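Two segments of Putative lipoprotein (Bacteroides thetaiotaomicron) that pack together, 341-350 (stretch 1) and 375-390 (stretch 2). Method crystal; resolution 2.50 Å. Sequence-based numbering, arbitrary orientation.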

# COMPACT_ATOMS: atom_id res chain seq x y z
N CYS A 341 -20.26 0.99 12.87
CA CYS A 341 -21.03 -0.04 12.17
C CYS A 341 -20.22 -1.33 11.97
O CYS A 341 -20.77 -2.33 11.51
CB CYS A 341 -21.61 0.48 10.86
SG CYS A 341 -20.39 0.99 9.64
N GLY A 342 -18.94 -1.30 12.38
CA GLY A 342 -18.03 -2.44 12.31
C GLY A 342 -17.69 -2.86 10.90
O GLY A 342 -17.48 -4.05 10.67
N LEU A 343 -17.67 -1.91 9.96
CA LEU A 343 -17.37 -2.15 8.55
C LEU A 343 -16.18 -1.32 8.11
O LEU A 343 -15.97 -0.18 8.58
CB LEU A 343 -18.59 -1.85 7.65
CG LEU A 343 -19.92 -2.57 7.98
CD1 LEU A 343 -21.02 -2.14 7.03
CD2 LEU A 343 -19.79 -4.09 7.97
N GLY A 344 -15.41 -1.89 7.20
CA GLY A 344 -14.23 -1.22 6.68
C GLY A 344 -14.22 -1.10 5.18
O GLY A 344 -15.27 -1.16 4.52
N ILE A 345 -13.01 -0.89 4.65
CA ILE A 345 -12.72 -0.71 3.23
C ILE A 345 -11.58 -1.68 2.86
O ILE A 345 -10.67 -1.95 3.65
CB ILE A 345 -12.41 0.79 2.88
CG1 ILE A 345 -11.21 1.34 3.71
CG2 ILE A 345 -13.68 1.69 3.01
CD1 ILE A 345 -10.53 2.53 3.16
N ALA A 346 -11.65 -2.25 1.67
CA ALA A 346 -10.66 -3.21 1.21
C ALA A 346 -10.27 -2.89 -0.25
O ALA A 346 -11.15 -2.68 -1.08
CB ALA A 346 -11.21 -4.63 1.34
N ARG A 347 -8.97 -2.83 -0.54
CA ARG A 347 -8.48 -2.55 -1.90
C ARG A 347 -8.84 -3.70 -2.84
O ARG A 347 -8.74 -4.87 -2.45
CB ARG A 347 -6.97 -2.32 -1.88
CG ARG A 347 -6.40 -1.64 -3.09
CD ARG A 347 -5.17 -0.80 -2.72
NE ARG A 347 -5.20 0.40 -3.53
CZ ARG A 347 -4.92 1.62 -3.12
NH1 ARG A 347 -4.47 1.82 -1.90
NH2 ARG A 347 -5.07 2.65 -3.93
N LYS A 348 -9.32 -3.35 -4.05
CA LYS A 348 -9.71 -4.29 -5.10
C LYS A 348 -8.49 -4.91 -5.72
O LYS A 348 -7.46 -4.26 -5.84
CB LYS A 348 -10.53 -3.59 -6.21
CG LYS A 348 -11.94 -3.17 -5.80
CD LYS A 348 -12.57 -2.37 -6.94
CE LYS A 348 -13.81 -1.63 -6.51
NZ LYS A 348 -14.25 -0.68 -7.56
N LEU A 349 -8.63 -6.16 -6.16
CA LEU A 349 -7.60 -6.91 -6.86
C LEU A 349 -7.52 -6.44 -8.30
O LEU A 349 -8.54 -6.09 -8.89
CB LEU A 349 -7.94 -8.41 -6.84
CG LEU A 349 -7.81 -9.12 -5.50
CD1 LEU A 349 -8.61 -10.39 -5.50
CD2 LEU A 349 -6.40 -9.44 -5.22
N SER A 350 -6.31 -6.46 -8.89
CA SER A 350 -6.12 -6.12 -10.29
C SER A 350 -6.64 -7.29 -11.11
O SER A 350 -6.12 -8.40 -10.99
CB SER A 350 -4.66 -5.80 -10.60
OG SER A 350 -4.37 -4.42 -10.44
N THR A 375 -12.41 6.13 -4.66
CA THR A 375 -13.80 5.85 -5.06
C THR A 375 -13.83 4.56 -5.91
O THR A 375 -14.75 3.76 -5.80
CB THR A 375 -14.43 7.04 -5.80
OG1 THR A 375 -14.13 8.27 -5.13
CG2 THR A 375 -15.93 6.89 -5.97
N ASP A 376 -12.76 4.35 -6.69
CA ASP A 376 -12.59 3.27 -7.64
C ASP A 376 -11.78 2.07 -7.12
O ASP A 376 -12.05 0.94 -7.55
CB ASP A 376 -11.90 3.81 -8.92
CG ASP A 376 -12.54 4.99 -9.64
OD1 ASP A 376 -13.73 5.31 -9.36
OD2 ASP A 376 -11.87 5.59 -10.53
N ASP A 377 -10.77 2.31 -6.28
CA ASP A 377 -9.86 1.25 -5.84
C ASP A 377 -10.33 0.44 -4.62
O ASP A 377 -9.78 -0.64 -4.38
CB ASP A 377 -8.47 1.85 -5.53
CG ASP A 377 -7.81 2.61 -6.68
OD1 ASP A 377 -8.26 2.45 -7.84
OD2 ASP A 377 -6.87 3.38 -6.41
N PHE A 378 -11.32 0.94 -3.87
CA PHE A 378 -11.75 0.25 -2.66
C PHE A 378 -13.18 -0.25 -2.67
O PHE A 378 -14.10 0.49 -3.04
CB PHE A 378 -11.58 1.17 -1.44
CG PHE A 378 -10.14 1.33 -1.02
CD1 PHE A 378 -9.33 2.28 -1.62
CD2 PHE A 378 -9.60 0.52 -0.03
CE1 PHE A 378 -7.99 2.39 -1.27
CE2 PHE A 378 -8.26 0.66 0.35
CZ PHE A 378 -7.46 1.59 -0.27
N GLU A 379 -13.36 -1.48 -2.17
CA GLU A 379 -14.66 -2.04 -1.87
C GLU A 379 -15.06 -1.41 -0.55
O GLU A 379 -14.25 -1.39 0.38
CB GLU A 379 -14.62 -3.59 -1.78
CG GLU A 379 -14.59 -4.31 -3.12
CD GLU A 379 -15.84 -4.18 -3.98
OE1 GLU A 379 -16.92 -3.86 -3.43
OE2 GLU A 379 -15.73 -4.42 -5.20
N ARG A 380 -16.29 -0.86 -0.48
CA ARG A 380 -16.81 -0.15 0.68
C ARG A 380 -17.78 -0.97 1.51
O ARG A 380 -18.57 -1.74 0.95
CB ARG A 380 -17.52 1.11 0.22
CG ARG A 380 -16.61 2.14 -0.41
CD ARG A 380 -17.38 3.37 -0.77
NE ARG A 380 -18.37 3.10 -1.81
CZ ARG A 380 -18.13 3.20 -3.12
NH1 ARG A 380 -16.92 3.54 -3.56
NH2 ARG A 380 -19.10 2.96 -3.99
N GLY A 381 -17.73 -0.77 2.82
CA GLY A 381 -18.59 -1.42 3.80
C GLY A 381 -18.46 -2.92 3.90
O GLY A 381 -19.46 -3.61 4.08
N VAL A 382 -17.22 -3.44 3.79
CA VAL A 382 -16.91 -4.87 3.92
C VAL A 382 -16.79 -5.23 5.40
O VAL A 382 -16.54 -4.35 6.23
CB VAL A 382 -15.61 -5.28 3.16
CG1 VAL A 382 -15.73 -5.05 1.67
CG2 VAL A 382 -14.37 -4.57 3.71
N VAL A 383 -16.94 -6.51 5.75
CA VAL A 383 -16.70 -6.92 7.12
C VAL A 383 -15.17 -6.98 7.24
O VAL A 383 -14.56 -7.70 6.44
CB VAL A 383 -17.39 -8.25 7.52
CG1 VAL A 383 -16.91 -8.71 8.90
CG2 VAL A 383 -18.91 -8.10 7.50
N PRO A 384 -14.53 -6.22 8.18
CA PRO A 384 -13.05 -6.23 8.27
C PRO A 384 -12.47 -7.61 8.46
O PRO A 384 -13.03 -8.43 9.19
CB PRO A 384 -12.77 -5.33 9.47
CG PRO A 384 -13.93 -4.42 9.49
CD PRO A 384 -15.09 -5.29 9.18
N VAL A 385 -11.40 -7.89 7.69
CA VAL A 385 -10.65 -9.15 7.73
C VAL A 385 -9.17 -8.81 7.76
O VAL A 385 -8.75 -7.92 7.02
CB VAL A 385 -11.01 -10.13 6.56
CG1 VAL A 385 -10.05 -11.32 6.51
CG2 VAL A 385 -12.45 -10.63 6.67
N MSE A 386 -8.39 -9.50 8.61
CA MSE A 386 -6.94 -9.33 8.68
C MSE A 386 -6.26 -10.41 7.81
O MSE A 386 -6.56 -11.60 7.97
CB MSE A 386 -6.44 -9.40 10.11
CG MSE A 386 -6.44 -8.06 10.80
SE MSE A 386 -6.31 -8.31 12.70
CE MSE A 386 -4.46 -8.78 12.95
N ARG A 387 -5.37 -9.97 6.88
CA ARG A 387 -4.63 -10.83 5.95
C ARG A 387 -5.63 -11.54 4.99
O ARG A 387 -5.54 -12.75 4.75
CB ARG A 387 -3.69 -11.82 6.70
CG ARG A 387 -2.55 -11.12 7.44
CD ARG A 387 -1.74 -12.08 8.29
NE ARG A 387 -0.95 -11.35 9.28
CZ ARG A 387 -1.24 -11.26 10.57
NH1 ARG A 387 -2.28 -11.92 11.07
NH2 ARG A 387 -0.47 -10.55 11.39
N ARG A 388 -6.57 -10.77 4.45
CA ARG A 388 -7.57 -11.25 3.49
C ARG A 388 -6.86 -11.70 2.21
O ARG A 388 -5.79 -11.17 1.89
CB ARG A 388 -8.61 -10.14 3.19
CG ARG A 388 -9.86 -10.62 2.46
CD ARG A 388 -10.65 -9.50 1.82
NE ARG A 388 -11.13 -8.54 2.82
CZ ARG A 388 -12.30 -8.60 3.44
NH1 ARG A 388 -13.14 -9.60 3.19
NH2 ARG A 388 -12.64 -7.67 4.32
N ASN A 389 -7.45 -12.69 1.49
CA ASN A 389 -6.95 -13.29 0.24
C ASN A 389 -5.52 -13.82 0.41
O ASN A 389 -4.67 -13.58 -0.45
CB ASN A 389 -7.00 -12.32 -0.96
CG ASN A 389 -8.22 -11.47 -1.08
OD1 ASN A 389 -9.36 -11.94 -0.92
ND2 ASN A 389 -8.02 -10.21 -1.43
N GLY A 390 -5.28 -14.50 1.53
CA GLY A 390 -4.00 -15.13 1.84
C GLY A 390 -2.78 -14.25 1.88
O GLY A 390 -1.71 -14.68 1.44
O HOH W 1 -16.46 0.61 -5.37

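Two apolar clusters, one on each face of a short antiparallel pairing, form the centre of the contact. On one face Ile345 CD1 lies 3.9 Å from Phe378 CD2, and Phe378, the residue with the largest area covered by the other stretch, also receives the aliphatic CG of Arg347 over one face of its ring. On the other, Ala346 CB meets Val382 CG2 at 4.0 Å; the small alanine side chain also lies 4.2 Å from Arg388 NE.

Backbone hydrogen bonds hold these side chains in register. Strand 344-347 runs at 152° to strand 378-380, and Ala346 and Glu379 form a reciprocal pair: Ala346 N donates to Glu379 O (3.0 Å) and Glu379 N to Ala346 O (2.7 Å). Gly344 and Val382 repeat the pattern, with Gly344 N to Val382 O at 2.9 Å and Val382 N to Gly344 O at 3.1 Å. Between these pairs a beta bulge shifts the register by one residue, where the second stretch turns its corner at Gly381, whose positive phi suits glycine. The absence of a side chain at Gly344 leaves room for Pro384: an ideal CB there would sit only 3.5 Å from Pro384 CG.

Toward the end of the first strand the contact becomes polar. Arg347 NH2 forms a salt bridge with Asp377 OD2 at 3.2 Å, the carboxylate lying at the edge of the guanidinium, near its plane, while Phe378 CZ covers one face of the same group. Beyond the strand, Lys348 N donates to Asp377 O (2.8 Å), extending the backbone pairing to the last residue of the helix. The extended Lys348 side chain brings NZ within 2.7 Å of Asp376 O, a hydrogen bond that places the ammonium group against a backbone carbonyl. A water bridges Lys348 NZ and Phe378 O through two weak hydrogen bonds.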